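Local coordinates for signal transduction protein pmrD (Escherichia coli, PDB 4HN7) that interacts with the phosphorylated response regulator BasR to promote transcription of BasR-activated genes, giving polymyxin resistance in some natural isolates, at residues M30-K35 against L67-Y72; N51-I56 against T63-S68. One frame throughout, in Å; residues are numbered along the deposited sequence.

Contact 1 (M30-K35 against L67-Y72); sequences MIAEVK and LSASSY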
loop_
_atom_site.group_PDB
_atom_site.type_symbol
_atom_site.label_atom_id
_atom_site.label_comp_id
_atom_site.label_asym_id
_atom_site.label_seq_id
_atom_site.Cartn_x
_atom_site.Cartn_y
_atom_site.Cartn_z
ATOM N N MET A 30 -16.541 -8.490 13.114
ATOM C CA MET A 30 -15.258 -8.606 13.769
ATOM C C MET A 30 -14.958 -7.215 14.229
ATOM O O MET A 30 -15.560 -6.285 13.775
ATOM C CB MET A 30 -14.136 -9.052 12.819
ATOM C CG MET A 30 -14.295 -10.425 12.209
ATOM S SD MET A 30 -14.028 -11.870 13.282
ATOM C CE MET A 30 -12.264 -11.771 13.431
ATOM N N ILE A 31 -14.059 -7.101 15.180
ATOM C CA ILE A 31 -13.510 -5.859 15.581
ATOM C C ILE A 31 -12.079 -6.018 15.181
ATOM O O ILE A 31 -11.501 -7.072 15.389
ATOM C CB ILE A 31 -13.582 -5.683 17.107
ATOM C CG1 ILE A 31 -15.029 -5.696 17.498
ATOM C CG2 ILE A 31 -12.863 -4.382 17.538
ATOM C CD1 ILE A 31 -15.309 -5.697 18.974
ATOM N N ALA A 32 -11.484 -4.970 14.640
ATOM C CA ALA A 32 -10.126 -5.078 14.181
ATOM C C ALA A 32 -9.368 -3.814 14.434
ATOM O O ALA A 32 -9.858 -2.762 14.203
ATOM C CB ALA A 32 -10.087 -5.455 12.713
ATOM N N GLU A 33 -8.140 -3.987 14.876
ATOM C CA GLU A 33 -7.212 -2.947 15.101
ATOM C C GLU A 33 -6.321 -2.931 13.857
ATOM O O GLU A 33 -5.690 -3.944 13.508
ATOM C CB GLU A 33 -6.442 -3.317 16.349
ATOM C CG GLU A 33 -5.713 -2.202 17.076
ATOM C CD GLU A 33 -5.409 -2.599 18.534
ATOM O OE1 GLU A 33 -4.272 -3.091 18.812
ATOM O OE2 GLU A 33 -6.323 -2.451 19.398
ATOM N N VAL A 34 -6.300 -1.797 13.152
ATOM C CA VAL A 34 -5.625 -1.736 11.881
ATOM C C VAL A 34 -4.667 -0.574 11.896
ATOM O O VAL A 34 -4.734 0.234 12.745
ATOM C CB VAL A 34 -6.597 -1.626 10.662
ATOM C CG1 VAL A 34 -7.680 -2.679 10.705
ATOM C CG2 VAL A 34 -7.227 -0.267 10.583
ATOM N N LYS A 35 -3.790 -0.527 10.920
ATOM C CA LYS A 35 -2.890 0.546 10.751
ATOM C C LYS A 35 -2.886 0.899 9.261
ATOM O O LYS A 35 -2.740 0.017 8.426
ATOM C CB LYS A 35 -1.525 0.038 11.159
ATOM C CG LYS A 35 -0.467 1.096 11.184
ATOM C CD LYS A 35 0.924 0.494 11.042
ATOM C CE LYS A 35 2.032 1.484 11.414
ATOM N NZ LYS A 35 1.702 2.915 11.126
ATOM N N LEU A 67 -3.567 -5.273 12.595
ATOM C CA LEU A 67 -2.702 -5.498 13.704
ATOM C C LEU A 67 -3.290 -6.527 14.655
ATOM O O LEU A 67 -2.566 -7.283 15.280
ATOM C CB LEU A 67 -2.480 -4.180 14.430
ATOM C CG LEU A 67 -1.749 -3.164 13.548
ATOM C CD1 LEU A 67 -1.436 -1.928 14.351
ATOM C CD2 LEU A 67 -0.453 -3.698 12.978
ATOM N N SER A 68 -4.602 -6.567 14.795
ATOM C CA SER A 68 -5.240 -7.652 15.543
ATOM C C SER A 68 -6.715 -7.609 15.302
ATOM O O SER A 68 -7.233 -6.565 14.893
ATOM C CB SER A 68 -4.994 -7.544 17.050
ATOM O OG SER A 68 -5.931 -6.684 17.680
ATOM N N ALA A 69 -7.372 -8.740 15.589
ATOM C CA ALA A 69 -8.812 -8.918 15.454
ATOM C C ALA A 69 -9.476 -9.852 16.450
ATOM O O ALA A 69 -8.879 -10.789 16.949
ATOM C CB ALA A 69 -9.133 -9.412 14.071
ATOM N N SER A 70 -10.756 -9.600 16.660
ATOM C CA SER A 70 -11.569 -10.389 17.538
ATOM C C SER A 70 -12.916 -10.393 16.943
ATOM O O SER A 70 -13.190 -9.575 16.118
ATOM C CB SER A 70 -11.651 -9.689 18.872
ATOM O OG SER A 70 -10.741 -8.615 18.888
ATOM N N SER A 71 -13.775 -11.293 17.334
ATOM C CA SER A 71 -15.126 -11.179 16.856
ATOM C C SER A 71 -15.795 -10.114 17.698
ATOM O O SER A 71 -15.272 -9.716 18.744
ATOM C CB SER A 71 -15.893 -12.504 16.854
ATOM O OG SER A 71 -16.152 -12.936 18.162
ATOM N N TYR A 72 -16.949 -9.651 17.222
ATOM C CA TYR A 72 -17.627 -8.489 17.792
ATOM C C TYR A 72 -18.419 -8.839 19.026
ATOM O O TYR A 72 -19.139 -9.803 19.047
ATOM C CB TYR A 72 -18.581 -7.853 16.745
ATOM C CG TYR A 72 -19.393 -6.645 17.228
ATOM C CD1 TYR A 72 -18.764 -5.408 17.507
ATOM C CD2 TYR A 72 -20.797 -6.727 17.415
ATOM C CE1 TYR A 72 -19.503 -4.302 17.953
ATOM C CE2 TYR A 72 -21.543 -5.623 17.862
ATOM C CZ TYR A 72 -20.891 -4.412 18.135
ATOM O OH TYR A 72 -21.594 -3.308 18.592
#

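Contact 2 (N51-I56 against T63-S68); sequences NALYCI and TVKVLS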
loop_
_atom_site.group_PDB
_atom_site.type_symbol
_atom_site.label_atom_id
_atom_site.label_comp_id
_atom_site.label_asym_id
_atom_site.label_seq_id
_atom_site.Cartn_x
_atom_site.Cartn_y
_atom_site.Cartn_z
ATOM N N ASN A 51 -1.182 -11.519 3.534
ATOM C CA ASN A 51 -1.493 -12.022 4.850
ATOM C C ASN A 51 -1.687 -10.782 5.649
ATOM O O ASN A 51 -0.726 -10.036 5.791
ATOM C CB ASN A 51 -0.327 -12.852 5.443
ATOM C CG ASN A 51 -0.256 -14.292 4.912
ATOM O OD1 ASN A 51 -0.323 -15.234 5.700
ATOM N ND2 ASN A 51 -0.086 -14.466 3.593
ATOM N N ALA A 52 -2.911 -10.508 6.109
ATOM C CA ALA A 52 -3.180 -9.285 6.912
ATOM C C ALA A 52 -2.908 -7.957 6.206
ATOM O O ALA A 52 -2.929 -6.933 6.833
ATOM C CB ALA A 52 -2.410 -9.331 8.207
ATOM N N LEU A 53 -2.652 -7.982 4.901
ATOM C CA LEU A 53 -2.558 -6.778 4.102
ATOM C C LEU A 53 -3.809 -6.742 3.240
ATOM O O LEU A 53 -4.200 -7.730 2.632
ATOM C CB LEU A 53 -1.289 -6.777 3.266
ATOM C CG LEU A 53 -0.871 -5.408 2.804
ATOM C CD1 LEU A 53 -0.526 -4.495 3.924
ATOM C CD2 LEU A 53 0.329 -5.505 1.919
ATOM N N TYR A 54 -4.486 -5.601 3.277
ATOM C CA TYR A 54 -5.807 -5.376 2.670
ATOM C C TYR A 54 -5.691 -4.094 1.894
ATOM O O TYR A 54 -4.784 -3.330 2.106
ATOM C CB TYR A 54 -6.896 -5.263 3.756
ATOM C CG TYR A 54 -7.306 -6.612 4.294
ATOM C CD1 TYR A 54 -6.648 -7.187 5.316
ATOM C CD2 TYR A 54 -8.351 -7.303 3.772
ATOM C CE1 TYR A 54 -7.000 -8.439 5.813
ATOM C CE2 TYR A 54 -8.715 -8.548 4.260
ATOM C CZ TYR A 54 -8.005 -9.107 5.287
ATOM O OH TYR A 54 -8.301 -10.342 5.819
ATOM N N CYS A 55 -6.562 -3.875 0.934
ATOM C CA CYS A 55 -6.626 -2.585 0.324
ATOM C C CYS A 55 -8.023 -2.022 0.541
ATOM O O CYS A 55 -8.947 -2.742 0.870
ATOM C CB CYS A 55 -6.205 -2.652 -1.140
ATOM S SG CYS A 55 -7.039 -3.833 -2.207
ATOM N N ILE A 56 -8.157 -0.722 0.361
ATOM C CA ILE A 56 -9.382 0.008 0.627
ATOM C C ILE A 56 -10.068 0.238 -0.703
ATOM O O ILE A 56 -9.490 0.830 -1.616
ATOM C CB ILE A 56 -9.065 1.350 1.354
ATOM C CG1 ILE A 56 -8.249 1.094 2.639
ATOM C CG2 ILE A 56 -10.346 2.109 1.718
ATOM C CD1 ILE A 56 -7.350 2.254 3.017
ATOM N N THR A 63 -3.203 0.593 1.106
ATOM C CA THR A 63 -3.165 -0.590 1.880
ATOM C C THR A 63 -3.437 -0.320 3.328
ATOM O O THR A 63 -3.384 0.823 3.777
ATOM C CB THR A 63 -1.824 -1.226 1.715
ATOM O OG1 THR A 63 -0.886 -0.230 1.999
ATOM C CG2 THR A 63 -1.595 -1.633 0.290
ATOM N N VAL A 64 -3.861 -1.372 4.037
ATOM C CA VAL A 64 -4.016 -1.340 5.487
ATOM C C VAL A 64 -3.523 -2.649 6.090
ATOM O O VAL A 64 -3.677 -3.683 5.478
ATOM C CB VAL A 64 -5.448 -1.025 6.001
ATOM C CG1 VAL A 64 -6.391 -0.687 4.898
ATOM C CG2 VAL A 64 -6.006 -2.151 6.812
ATOM N N LYS A 65 -2.933 -2.573 7.291
ATOM C CA LYS A 65 -2.307 -3.736 7.968
ATOM C C LYS A 65 -3.245 -3.973 9.097
ATOM O O LYS A 65 -3.604 -3.006 9.785
ATOM C CB LYS A 65 -0.905 -3.389 8.497
ATOM C CG LYS A 65 0.225 -4.435 8.330
ATOM C CD LYS A 65 1.626 -3.831 8.645
ATOM C CE LYS A 65 2.826 -4.360 7.787
ATOM N NZ LYS A 65 4.094 -3.513 7.607
ATOM N N VAL A 66 -3.711 -5.212 9.248
ATOM C CA VAL A 66 -4.485 -5.605 10.404
ATOM C C VAL A 66 -3.511 -5.968 11.488
ATOM O O VAL A 66 -2.745 -6.843 11.313
ATOM C CB VAL A 66 -5.342 -6.837 10.160
ATOM C CG1 VAL A 66 -5.960 -7.292 11.430
ATOM C CG2 VAL A 66 -6.432 -6.535 9.178
ATOM N N LEU A 67 -3.567 -5.273 12.595
ATOM C CA LEU A 67 -2.702 -5.498 13.704
ATOM C C LEU A 67 -3.290 -6.527 14.655
ATOM O O LEU A 67 -2.566 -7.283 15.280
ATOM C CB LEU A 67 -2.480 -4.180 14.430
ATOM C CG LEU A 67 -1.749 -3.164 13.548
ATOM C CD1 LEU A 67 -1.436 -1.928 14.351
ATOM C CD2 LEU A 67 -0.453 -3.698 12.978
ATOM N N SER A 68 -4.602 -6.567 14.795
ATOM C CA SER A 68 -5.240 -7.652 15.543
ATOM C C SER A 68 -6.715 -7.609 15.302
ATOM O O SER A 68 -7.233 -6.565 14.893
ATOM C CB SER A 68 -4.994 -7.544 17.050
ATOM O OG SER A 68 -5.931 -6.684 17.680
#

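Contact 1 (M30-K35 against L67-Y72)
Five backbone hydrogen bonds zip strand 30-35 to the antiparallel strand 67-71. I31 and S70 form a reciprocal pair, I31 N to S70 O at 2.8 Å and S70 N to I31 O at 2.9 Å, both nearly straight. Two residues on, E33 N reaches S68 O at 2.7 Å, but the return side is doubled: E33 O accepts both L67 N at 2.7 Å and S68 N at 3.1 Å, so one carbonyl is gripped by two consecutive amides. S68 N approaches along a lone pair, whereas L67 N makes the more bent bond, with 147° at its hydrogen.

Side chains then fill the ends and faces of the ladder. M30, bent at chi2 and chi3 (both -73°), curls back over the opposite strand, so that its CE lies 4.0 Å from A69 CB and its SD lies near CA of S71. I31 CG1, anti to its own carbonyl carbon, meets the Y72 ring at its edge, in plane, 3.7 Å from CD1. At the other end, L67 CD1 packs against K35 CB at 3.7 Å, tip against the root of the lysine chain.

Beyond the pair, helix 74-84 covers the face carrying I31, E33 and S70, through E76 and V83, and W77 touches Y72. On its other edge strand 30-35 bonds to strand 16-23, with A32 and V34 packed on L21 and L19. L67 and S68 together face the single residue E33, a classic beta bulge, which is why E33 O receives both amides; it sits in the antiparallel barrel of PmrD.

Contact 2 (N51-I56 against T63-S68)
Y54 and V64 exchange two main-chain hydrogen bonds at the middle of the pairing: Y54 N points nearly along the C=O axis of V64 at 3.0 Å from its O, while V64 N reaches Y54 O at 2.9 Å from above the carbonyl plane, 37° out of it. V66 N adds a third, straight bond to A52 O at 3.1 Å, extending the pairing into the loop that leads to L53. Weaker CA-H...O contacts run between these bonds, the shortest from T63 CA to Y54 O at 3.2 Å.

Apolar contacts gather on the face bearing Y54 and V64. V66 CG2 meets the Y54 ring obliquely, 3.9 Å from CE1 and equally near CD1. I56 CG1 and V64 CG1 come within 3.4 Å, their side chains crossing at about a right angle, and L46 of strand 45-50 touches both. Across the sheet, L53, with CG anti to its backbone N (chi1 -159°), lays CD1 over the V64 carbonyl, 3.6 Å from its O. L53 and T63 also pack on L49 and T63 of the second subunit. The strands cross at 140°, a strongly twisted antiparallel beta hairpin within the barrel sheet.

In the fold
Strand 63-71 carries both contacts, pairing through its first half with strand 53-56 in contact 2 and through its second with strand 29-35 in contact 1; the contact centres lie 10 Å apart. The pairing with 51-56 runs as far as V66, and the bulge at L67 and S68 follows at once, on the side of strand 29-35. The two contacts meet where K35 N lies 2.7 Å from K65 O, a probable hydrogen bond, and V34 CB packs 3.9 Å from V64 CG2. Together they join three neighbouring strands of the closed six-stranded barrel. Helix 74-84 packs beside contact 1, and the C9-C81 disulfide ties that helix to strand 3-9, while the second subunit packs mainly on contact 2 and reaches contact 1 at K35.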